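Local coordinates for protein putative pore-forming toxin (PDB 3KOG) that is of unproven function but may be a pore-forming toxin, its chain built mostly of long beta strands, at residues S182-M188 with N217-K223; Q174-S179 with H232-G237; F98-S104 with S192-E198. All coordinates share one frame; numbering follows the deposited sequence.

Interaction 1 (S182-M188 with N217-K223); sequences SVFVDYM and NTIVSPK
Strands 182-188 and 217-223 run antiparallel, their axes 4.6 Å apart and their directions 162° from one another, and eight backbone hydrogen bonds tie Ser182, Phe184, Asp186 and Met188 to Lys223, Ser221, Ile219 and Asn217. On the face of Val183, Val185 and Tyr187, methyl groups cross between neighbours on the diagonal: Val185 CG1 presses on Thr218 CG2 at 3.5 Å, tighter than usual, and Val183 CG1 meets Val220 CG1 at 3.7 Å. Thr218 OG1 lies 3.6 Å from Tyr187 CD1 while bonding to Lys135 O, and Tyr187 OH reaches Thr133 O. The pair forms part of the beta hairpin of strands 179-198 and 207-225, with strand 98-120 hydrogen-bonded along the other edge of 182-188. On the face of Phe184, Asp186 and Lys223, Lys223 CG, anti to its carbonyl carbon (chi1 -66°), comes within 3.5 Å of Phe184 CD1 at the ring edge, and the bend at chi2 turns CE back toward the same atom; the ring stacks with His114. Water 1 lies between the strands, 2.8 Å from Ile219 O and close to Asp186 OD1 and Ser221 OG. Asp186 OD2 is hydrogen-bonded to Thr112 OG1, and Ser221 OG to Gln84 NE2. Met188 CB rests 3.4 Å from Asn217 OD1, whose amide ND2 bonds Ala87 O.

Interaction 2 (Q174-S179 with H232-G237); sequences QVLAHS and HAPSHG
Segments 174-179 and 232-237 meet through a single antiparallel bridge between Ala177 and Ser235, with one sound hydrogen bond from Ser235 N to Ala177 O (3.1 Å) and a weak, bent one from Ala177 N to Ser235 O. Pro234 has no N-H to offer; its CA lies 3.3 Å from Ala177 O, the straighter of its two CA-H...O contacts, and also close to His178 O, and its ring lies against that second carbonyl and Ser179 CB. The side chains of His178 and His232 extend alongside one another, ring centroids 4.5 Å apart and planes inclined by 46°, too oblique for a stack. His232 places CB over one face of the His178 ring, 3.8 Å from its centroid, and CD2 over the same ring nearer its rim. His178 ND1 bonds to His230, and water 2 donates to both His178 O and His232 O, bridging the two backbones. At the other end Leu176 CD2 sits over one face of the His236 ring, 4.0 Å from the centroid, in a CH-pi contact. Gln174, extended with CG anti to the backbone N (chi1 -167°), carries its amide to the edge of that ring, the two planes 70° apart. Ser235 OG accepts from Gly237 N, 3.2 Å away, as an ST turn that curls the tail back beside Ala177. His178 and Ser179 form a G1 beta bulge facing Asn120 of strand 98-120, at the turn from strand 162-175 into strand 179-198. Asn224, near the end of strand 207-225, grips Gln174 O, Leu176 N and Ser179 OG, while Trp125, just before strand 126-143, meets the His236 ring edge-to-face.

Interaction 3 (F98-S104 with S192-E198); sequences FFAQEES and SVYQIIE
Phe99 lays one face of its ring over the side chain of Ile197, whose CB is 4.0 Å from the ring centroid in a CH-pi contact. A first torsion of 62° sets the ring between its own backbone N and carbonyl carbon, which brings it across to the neighbouring strand. The two residues are a hydrogen-bonded pair in an antiparallel pairing of strands 98-104 and 192-198, interrupted at Glu103 and Ser104 by a classic beta bulge, both facing Val193. Val193 O takes a short bond from Glu103 N (2.7 Å) and a weak one from Ser104 N, and Val193 N answers to Ser104 O. The strands diverge markedly from strict antiparallel, at 143°. On the other face Ile196 CG2 meets Phe98 CB at 3.8 Å, and helix 150-158 lies against both side chains through Ile155. Further along that face Glu102, its chain stretched out from a chi1 of -165°, runs obliquely over the Tyr194 ring; its CG is 4.2 Å from the ring centroid. The same ring also meets Tyr159 and Phe211. Glu102 OE2 ends 3.0 Å from Ser192 OG, and Ser105 OG bonds to that serine and weakly to the carboxylate. On the Phe99 face, Ile197 CD1 reaches on to Gln101, 3.8 Å from its CB. Beside it Gln101 NE2 donates to Glu103 OE2 at 2.7 Å, on the syn lone pair of the carboxylate.

Interactions 1 and 3 both use strand 179-198, their centres about 30 Å apart and on opposite sides of the chain's centre. That strand lies between 207-225 and 98-120; interaction 1 is on the first side, interaction 3 on the second. Interaction 1 lies nearest the chain's centre and is a regular strand pairing with a water between the strands, and most of its residues are buried. Interaction 3 is interrupted by a bulge and mixes aromatic and aliphatic packing, against a helix on one face, with glutamates toward the surface at the bulge. Interaction 2, farthest out, joins the turn leading into strand 179-198 to the tail after strand 207-225; one bridge and a cluster of histidines replace continuous strand pairing.

Interaction 1 (S182-M188 with N217-K223)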
loop_
_atom_site.group_PDB
_atom_site.type_symbol
_atom_site.label_atom_id
_atom_site.label_comp_id
_atom_site.label_asym_id
_atom_site.label_seq_id
_atom_site.Cartn_x
_atom_site.Cartn_y
_atom_site.Cartn_z
ATOM N N SER A 182 7.915 9.366 -19.323
ATOM C CA SER A 182 8.425 8.093 -18.899
ATOM C C SER A 182 7.667 7.610 -17.671
ATOM O O SER A 182 6.863 8.343 -17.086
ATOM C CB SER A 182 9.933 8.164 -18.595
ATOM O OG SER A 182 10.202 9.030 -17.501
ATOM N N VAL A 183 7.930 6.372 -17.281
ATOM C CA VAL A 183 7.263 5.845 -16.091
ATOM C C VAL A 183 8.294 5.243 -15.140
ATOM O O VAL A 183 9.104 4.456 -15.540
ATOM C CB VAL A 183 6.204 4.797 -16.479
ATOM C CG1 VAL A 183 5.472 4.277 -15.225
ATOM C CG2 VAL A 183 5.202 5.400 -17.470
ATOM N N PHE A 184 8.195 5.594 -13.864
ATOM C CA PHE A 184 8.882 4.884 -12.782
ATOM C C PHE A 184 7.950 3.914 -12.065
ATOM O O PHE A 184 6.768 4.177 -11.899
ATOM C CB PHE A 184 9.476 5.844 -11.742
ATOM C CG PHE A 184 10.612 6.672 -12.230
ATOM C CD1 PHE A 184 10.388 7.870 -12.910
ATOM C CD2 PHE A 184 11.902 6.308 -11.929
ATOM C CE1 PHE A 184 11.488 8.667 -13.339
ATOM C CE2 PHE A 184 12.979 7.067 -12.373
ATOM C CZ PHE A 184 12.746 8.252 -13.072
ATOM N N VAL A 185 8.500 2.777 -11.675
ATOM C CA VAL A 185 7.857 1.843 -10.771
ATOM C C VAL A 185 8.803 1.629 -9.600
ATOM O O VAL A 185 9.949 1.209 -9.787
ATOM C CB VAL A 185 7.530 0.510 -11.466
ATOM C CG1 VAL A 185 6.897 -0.476 -10.475
ATOM C CG2 VAL A 185 6.620 0.764 -12.683
ATOM N N ASP A 186 8.332 1.911 -8.378
ATOM C CA ASP A 186 9.129 1.709 -7.212
ATOM C C ASP A 186 8.543 0.593 -6.374
ATOM O O ASP A 186 7.385 0.645 -6.050
ATOM C CB ASP A 186 9.200 2.970 -6.379
ATOM C CG ASP A 186 10.047 4.068 -7.045
ATOM O OD1 ASP A 186 9.518 4.773 -7.901
ATOM O OD2 ASP A 186 11.230 4.215 -6.710
ATOM N N TYR A 187 9.381 -0.370 -6.007
ATOM C CA TYR A 187 9.051 -1.384 -5.044
ATOM C C TYR A 187 9.546 -0.938 -3.704
ATOM O O TYR A 187 10.708 -0.678 -3.525
ATOM C CB TYR A 187 9.717 -2.719 -5.409
ATOM C CG TYR A 187 9.303 -3.347 -6.705
ATOM C CD1 TYR A 187 8.127 -3.015 -7.331
ATOM C CD2 TYR A 187 10.080 -4.356 -7.264
ATOM C CE1 TYR A 187 7.747 -3.615 -8.484
ATOM C CE2 TYR A 187 9.701 -4.970 -8.428
ATOM C CZ TYR A 187 8.525 -4.563 -9.046
ATOM O OH TYR A 187 8.098 -5.159 -10.214
HETATM N N MSE A 188 8.622 -0.843 -2.763
HETATM C CA MSE A 188 8.834 -0.377 -1.417
HETATM C C MSE A 188 8.907 -1.629 -0.491
HETATM O O MSE A 188 8.105 -2.574 -0.647
HETATM C CB MSE A 188 7.619 0.473 -0.986
HETATM C CG MSE A 188 7.199 1.615 -1.952
HETATM SE SE MSE A 188 8.682 2.806 -2.259
HETATM C CE MSE A 188 9.110 3.268 -0.449
ATOM N N ASN A 217 5.081 -3.293 -1.303
ATOM C CA ASN A 217 4.012 -2.731 -2.128
ATOM C C ASN A 217 4.620 -1.870 -3.243
ATOM O O ASN A 217 5.803 -1.591 -3.212
ATOM C CB ASN A 217 2.989 -1.935 -1.302
ATOM C CG ASN A 217 3.528 -0.634 -0.754
ATOM O OD1 ASN A 217 4.495 -0.616 -0.012
ATOM N ND2 ASN A 217 2.889 0.474 -1.123
ATOM N N THR A 218 3.801 -1.454 -4.178
ATOM C CA THR A 218 4.319 -0.843 -5.404
ATOM C C THR A 218 3.680 0.528 -5.622
ATOM O O THR A 218 2.454 0.684 -5.420
ATOM C CB THR A 218 4.088 -1.752 -6.563
ATOM O OG1 THR A 218 4.702 -3.037 -6.338
ATOM C CG2 THR A 218 4.642 -1.164 -7.897
ATOM N N ILE A 219 4.543 1.512 -5.935
ATOM C CA ILE A 219 4.129 2.852 -6.367
ATOM C C ILE A 219 4.552 3.110 -7.842
ATOM O O ILE A 219 5.713 2.842 -8.220
ATOM C CB ILE A 219 4.675 3.892 -5.422
ATOM C CG1 ILE A 219 4.015 3.742 -4.023
ATOM C CG2 ILE A 219 4.418 5.312 -5.947
ATOM C CD1 ILE A 219 4.689 4.630 -2.955
ATOM N N VAL A 220 3.614 3.573 -8.661
ATOM C CA VAL A 220 3.859 3.858 -10.082
ATOM C C VAL A 220 3.807 5.397 -10.241
ATOM O O VAL A 220 2.874 6.059 -9.736
ATOM C CB VAL A 220 2.758 3.208 -10.968
ATOM C CG1 VAL A 220 3.041 3.454 -12.500
ATOM C CG2 VAL A 220 2.680 1.748 -10.697
ATOM N N SER A 221 4.763 5.957 -10.973
ATOM C CA SER A 221 4.951 7.413 -11.039
ATOM C C SER A 221 5.176 7.794 -12.501
ATOM O O SER A 221 6.311 7.712 -12.972
ATOM C CB SER A 221 6.143 7.792 -10.221
ATOM O OG SER A 221 6.000 7.395 -8.870
ATOM N N PRO A 222 4.102 8.102 -13.236
ATOM C CA PRO A 222 4.284 8.629 -14.598
ATOM C C PRO A 222 4.882 10.041 -14.529
ATOM O O PRO A 222 4.509 10.822 -13.658
ATOM C CB PRO A 222 2.869 8.667 -15.167
ATOM C CG PRO A 222 1.999 7.916 -14.133
ATOM C CD PRO A 222 2.695 8.066 -12.846
ATOM N N LYS A 223 5.830 10.338 -15.397
ATOM C CA LYS A 223 6.589 11.576 -15.350
ATOM C C LYS A 223 6.432 12.306 -16.675
ATOM O O LYS A 223 6.554 11.675 -17.750
ATOM C CB LYS A 223 8.059 11.228 -15.176
ATOM C CG LYS A 223 8.366 10.580 -13.833
ATOM C CD LYS A 223 8.217 11.564 -12.667
ATOM C CE LYS A 223 8.880 11.016 -11.363
ATOM N NZ LYS A 223 8.313 11.691 -10.163
HETATM O O HOH W 1 7.213 5.161 -8.782
#

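Interaction 2 (Q174-S179 with H232-G237)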
loop_
_atom_site.group_PDB
_atom_site.type_symbol
_atom_site.label_atom_id
_atom_site.label_comp_id
_atom_site.label_asym_id
_atom_site.label_seq_id
_atom_site.Cartn_x
_atom_site.Cartn_y
_atom_site.Cartn_z
ATOM N N GLN A 174 -1.586 9.728 -18.495
ATOM C CA GLN A 174 -1.599 10.931 -19.296
ATOM C C GLN A 174 -0.197 11.285 -19.780
ATOM O O GLN A 174 0.720 11.444 -18.963
ATOM C CB GLN A 174 -2.177 12.029 -18.441
ATOM C CG GLN A 174 -2.561 13.278 -19.127
ATOM C CD GLN A 174 -3.661 14.000 -18.363
ATOM O OE1 GLN A 174 -4.500 13.360 -17.728
ATOM N NE2 GLN A 174 -3.663 15.319 -18.419
ATOM N N VAL A 175 -0.050 11.377 -21.112
ATOM C CA VAL A 175 1.148 11.895 -21.780
ATOM C C VAL A 175 0.843 13.328 -22.139
ATOM O O VAL A 175 0.007 13.581 -22.981
ATOM C CB VAL A 175 1.513 11.116 -23.074
ATOM C CG1 VAL A 175 2.766 11.726 -23.724
ATOM C CG2 VAL A 175 1.711 9.653 -22.781
ATOM N N LEU A 176 1.497 14.283 -21.493
ATOM C CA LEU A 176 1.183 15.690 -21.753
ATOM C C LEU A 176 1.711 16.164 -23.072
ATOM O O LEU A 176 2.559 15.523 -23.691
ATOM C CB LEU A 176 1.701 16.599 -20.610
ATOM C CG LEU A 176 0.984 16.467 -19.261
ATOM C CD1 LEU A 176 1.564 17.431 -18.239
ATOM C CD2 LEU A 176 -0.517 16.721 -19.424
ATOM N N ALA A 177 1.197 17.298 -23.527
ATOM C CA ALA A 177 1.807 17.980 -24.664
ATOM C C ALA A 177 3.171 18.519 -24.252
ATOM O O ALA A 177 3.416 18.816 -23.059
ATOM C CB ALA A 177 0.898 19.083 -25.191
ATOM N N HIS A 178 4.077 18.612 -25.222
ATOM C CA HIS A 178 5.398 19.237 -25.023
ATOM C C HIS A 178 6.116 18.619 -23.834
ATOM O O HIS A 178 6.541 19.325 -22.900
ATOM C CB HIS A 178 5.257 20.754 -24.865
ATOM C CG HIS A 178 4.552 21.418 -26.015
ATOM N ND1 HIS A 178 5.134 21.582 -27.250
ATOM C CD2 HIS A 178 3.310 21.953 -26.112
ATOM C CE1 HIS A 178 4.288 22.200 -28.059
ATOM N NE2 HIS A 178 3.172 22.436 -27.395
ATOM N N SER A 179 6.171 17.294 -23.835
ATOM C CA SER A 179 6.601 16.531 -22.650
ATOM C C SER A 179 7.538 15.397 -22.996
ATOM O O SER A 179 7.363 14.725 -24.008
ATOM C CB SER A 179 5.388 15.950 -21.918
ATOM O OG SER A 179 5.810 15.108 -20.865
ATOM N N HIS A 232 8.585 24.894 -25.072
ATOM C CA HIS A 232 7.449 24.842 -24.152
ATOM C C HIS A 232 7.742 23.871 -23.031
ATOM O O HIS A 232 8.496 22.923 -23.224
ATOM C CB HIS A 232 6.180 24.354 -24.860
ATOM C CG HIS A 232 5.598 25.355 -25.796
ATOM N ND1 HIS A 232 5.054 26.544 -25.360
ATOM C CD2 HIS A 232 5.512 25.363 -27.149
ATOM C CE1 HIS A 232 4.669 27.249 -26.414
ATOM N NE2 HIS A 232 4.929 26.550 -27.510
ATOM N N ALA A 233 7.127 24.113 -21.879
ATOM C CA ALA A 233 7.116 23.169 -20.784
ATOM C C ALA A 233 5.897 22.226 -20.977
ATOM O O ALA A 233 5.036 22.489 -21.814
ATOM C CB ALA A 233 7.073 23.906 -19.422
ATOM N N PRO A 234 5.850 21.118 -20.229
ATOM C CA PRO A 234 4.741 20.206 -20.424
ATOM C C PRO A 234 3.421 20.820 -19.982
ATOM O O PRO A 234 3.365 21.484 -18.927
ATOM C CB PRO A 234 5.094 19.022 -19.530
ATOM C CG PRO A 234 6.586 19.057 -19.399
ATOM C CD PRO A 234 6.928 20.525 -19.413
ATOM N N SER A 235 2.386 20.595 -20.790
ATOM C CA SER A 235 1.018 21.052 -20.477
ATOM C C SER A 235 -0.014 20.257 -21.279
ATOM O O SER A 235 0.333 19.381 -22.074
ATOM C CB SER A 235 0.859 22.543 -20.805
ATOM O OG SER A 235 0.916 22.775 -22.208
ATOM N N HIS A 236 -1.292 20.602 -21.085
ATOM C CA HIS A 236 -2.383 20.017 -21.868
ATOM C C HIS A 236 -2.493 20.614 -23.259
ATOM O O HIS A 236 -3.284 20.135 -24.061
ATOM C CB HIS A 236 -3.715 20.141 -21.125
ATOM C CG HIS A 236 -3.701 19.499 -19.777
ATOM N ND1 HIS A 236 -3.177 20.128 -18.665
ATOM C CD2 HIS A 236 -4.120 18.279 -19.362
ATOM C CE1 HIS A 236 -3.284 19.320 -17.623
ATOM N NE2 HIS A 236 -3.854 18.194 -18.019
ATOM N N GLY A 237 -1.698 21.639 -23.565
ATOM C CA GLY A 237 -1.586 22.129 -24.931
ATOM C C GLY A 237 -2.922 22.627 -25.467
ATOM O O GLY A 237 -3.702 23.210 -24.719
HETATM O O HOH W 2 8.982 20.250 -22.659
#

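Interaction 3 (F98-S104 with S192-E198)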
loop_
_atom_site.group_PDB
_atom_site.type_symbol
_atom_site.label_atom_id
_atom_site.label_comp_id
_atom_site.label_asym_id
_atom_site.label_seq_id
_atom_site.Cartn_x
_atom_site.Cartn_y
_atom_site.Cartn_z
ATOM N N PHE A 98 -5.894 -11.858 22.245
ATOM C CA PHE A 98 -4.724 -11.032 21.914
ATOM C C PHE A 98 -5.011 -9.966 20.925
ATOM O O PHE A 98 -6.025 -10.049 20.175
ATOM C CB PHE A 98 -3.603 -11.890 21.300
ATOM C CG PHE A 98 -3.252 -13.055 22.119
ATOM C CD1 PHE A 98 -2.509 -12.895 23.290
ATOM C CD2 PHE A 98 -3.720 -14.315 21.778
ATOM C CE1 PHE A 98 -2.203 -13.978 24.076
ATOM C CE2 PHE A 98 -3.419 -15.396 22.549
ATOM C CZ PHE A 98 -2.681 -15.239 23.722
ATOM N N PHE A 99 -4.106 -8.985 20.877
ATOM C CA PHE A 99 -4.055 -8.083 19.738
ATOM C C PHE A 99 -2.621 -7.918 19.264
ATOM O O PHE A 99 -1.680 -8.137 20.010
ATOM C CB PHE A 99 -4.714 -6.719 20.020
ATOM C CG PHE A 99 -4.064 -5.927 21.118
ATOM C CD1 PHE A 99 -4.297 -6.248 22.455
ATOM C CD2 PHE A 99 -3.288 -4.827 20.829
ATOM C CE1 PHE A 99 -3.744 -5.506 23.462
ATOM C CE2 PHE A 99 -2.732 -4.075 21.806
ATOM C CZ PHE A 99 -2.949 -4.416 23.151
ATOM N N ALA A 100 -2.471 -7.568 17.991
ATOM C CA ALA A 100 -1.162 -7.357 17.435
ATOM C C ALA A 100 -0.916 -5.851 17.405
ATOM O O ALA A 100 -1.709 -5.085 16.862
ATOM C CB ALA A 100 -1.067 -7.995 16.051
ATOM N N GLN A 101 0.152 -5.402 18.012
ATOM C CA GLN A 101 0.441 -3.969 17.997
ATOM C C GLN A 101 1.705 -3.707 17.224
ATOM O O GLN A 101 2.765 -4.220 17.564
ATOM C CB GLN A 101 0.628 -3.482 19.422
ATOM C CG GLN A 101 0.999 -1.994 19.552
ATOM C CD GLN A 101 0.803 -1.563 20.962
ATOM O OE1 GLN A 101 -0.342 -1.378 21.375
ATOM N NE2 GLN A 101 1.890 -1.492 21.754
ATOM N N GLU A 102 1.604 -2.853 16.222
ATOM C CA GLU A 102 2.774 -2.402 15.461
ATOM C C GLU A 102 3.561 -1.368 16.253
ATOM O O GLU A 102 3.051 -0.302 16.572
ATOM C CB GLU A 102 2.351 -1.845 14.121
ATOM C CG GLU A 102 3.503 -1.673 13.103
ATOM C CD GLU A 102 3.006 -1.212 11.743
ATOM O OE1 GLU A 102 1.777 -0.992 11.610
ATOM O OE2 GLU A 102 3.834 -1.115 10.800
ATOM N N GLU A 103 4.802 -1.692 16.552
ATOM C CA GLU A 103 5.640 -0.912 17.448
ATOM C C GLU A 103 6.525 0.056 16.666
ATOM O O GLU A 103 6.900 1.098 17.193
ATOM C CB GLU A 103 6.583 -1.829 18.235
ATOM C CG GLU A 103 5.882 -2.864 19.161
ATOM C CD GLU A 103 4.961 -2.205 20.201
ATOM O OE1 GLU A 103 5.292 -1.082 20.626
ATOM O OE2 GLU A 103 3.911 -2.782 20.562
ATOM N N SER A 104 6.911 -0.298 15.443
ATOM C CA SER A 104 7.791 0.542 14.646
ATOM C C SER A 104 7.707 0.095 13.168
ATOM O O SER A 104 7.368 -1.058 12.881
ATOM C CB SER A 104 9.223 0.471 15.156
ATOM O OG SER A 104 9.820 -0.749 14.854
ATOM N N SER A 192 8.633 -3.802 9.755
ATOM C CA SER A 192 7.783 -3.478 10.890
ATOM C C SER A 192 7.955 -4.485 12.020
ATOM O O SER A 192 8.011 -5.686 11.774
ATOM C CB SER A 192 6.323 -3.428 10.436
ATOM O OG SER A 192 6.108 -2.484 9.369
ATOM N N VAL A 193 7.972 -4.000 13.244
ATOM C CA VAL A 193 8.130 -4.836 14.429
ATOM C C VAL A 193 6.784 -4.782 15.131
ATOM O O VAL A 193 6.237 -3.694 15.334
ATOM C CB VAL A 193 9.227 -4.295 15.376
ATOM C CG1 VAL A 193 9.221 -5.041 16.728
ATOM C CG2 VAL A 193 10.625 -4.299 14.686
ATOM N N TYR A 194 6.254 -5.958 15.468
ATOM C CA TYR A 194 4.995 -6.112 16.139
ATOM C C TYR A 194 5.197 -6.807 17.474
ATOM O O TYR A 194 6.033 -7.708 17.604
ATOM C CB TYR A 194 4.016 -6.985 15.330
ATOM C CG TYR A 194 3.556 -6.411 14.014
ATOM C CD1 TYR A 194 4.324 -6.535 12.878
ATOM C CD2 TYR A 194 2.387 -5.622 13.925
ATOM C CE1 TYR A 194 3.902 -5.975 11.670
ATOM C CE2 TYR A 194 2.009 -5.064 12.717
ATOM C CZ TYR A 194 2.775 -5.250 11.612
ATOM O OH TYR A 194 2.395 -4.668 10.397
ATOM N N GLN A 195 4.367 -6.446 18.453
ATOM C CA GLN A 195 4.193 -7.278 19.639
ATOM C C GLN A 195 2.779 -7.840 19.645
ATOM O O GLN A 195 1.787 -7.162 19.225
ATOM C CB GLN A 195 4.392 -6.486 20.925
ATOM C CG GLN A 195 5.805 -6.092 21.198
ATOM C CD GLN A 195 5.934 -5.554 22.608
ATOM O OE1 GLN A 195 5.165 -4.712 23.019
ATOM N NE2 GLN A 195 6.874 -6.066 23.356
ATOM N N ILE A 196 2.683 -9.069 20.125
ATOM C CA ILE A 196 1.407 -9.680 20.395
ATOM C C ILE A 196 1.161 -9.463 21.880
ATOM O O ILE A 196 2.003 -9.803 22.695
ATOM C CB ILE A 196 1.397 -11.152 20.031
ATOM C CG1 ILE A 196 1.556 -11.264 18.506
ATOM C CG2 ILE A 196 0.072 -11.798 20.536
ATOM C CD1 ILE A 196 1.833 -12.630 17.997
ATOM N N ILE A 197 0.025 -8.866 22.211
ATOM C CA ILE A 197 -0.266 -8.420 23.580
ATOM C C ILE A 197 -1.610 -8.974 24.069
ATOM O O ILE A 197 -2.568 -9.067 23.324
ATOM C CB ILE A 197 -0.288 -6.877 23.694
ATOM C CG1 ILE A 197 1.028 -6.301 23.212
ATOM C CG2 ILE A 197 -0.566 -6.440 25.182
ATOM C CD1 ILE A 197 0.977 -4.807 23.003
ATOM N N GLU A 198 -1.654 -9.366 25.333
ATOM C CA GLU A 198 -2.875 -9.910 25.930
ATOM C C GLU A 198 -3.992 -8.875 25.992
ATOM O O GLU A 198 -3.751 -7.736 26.352
ATOM C CB GLU A 198 -2.558 -10.385 27.323
ATOM C CG GLU A 198 -1.618 -11.589 27.348
ATOM C CD GLU A 198 -1.171 -11.928 28.741
ATOM O OE1 GLU A 198 -1.224 -11.037 29.614
ATOM O OE2 GLU A 198 -0.751 -13.070 28.965
#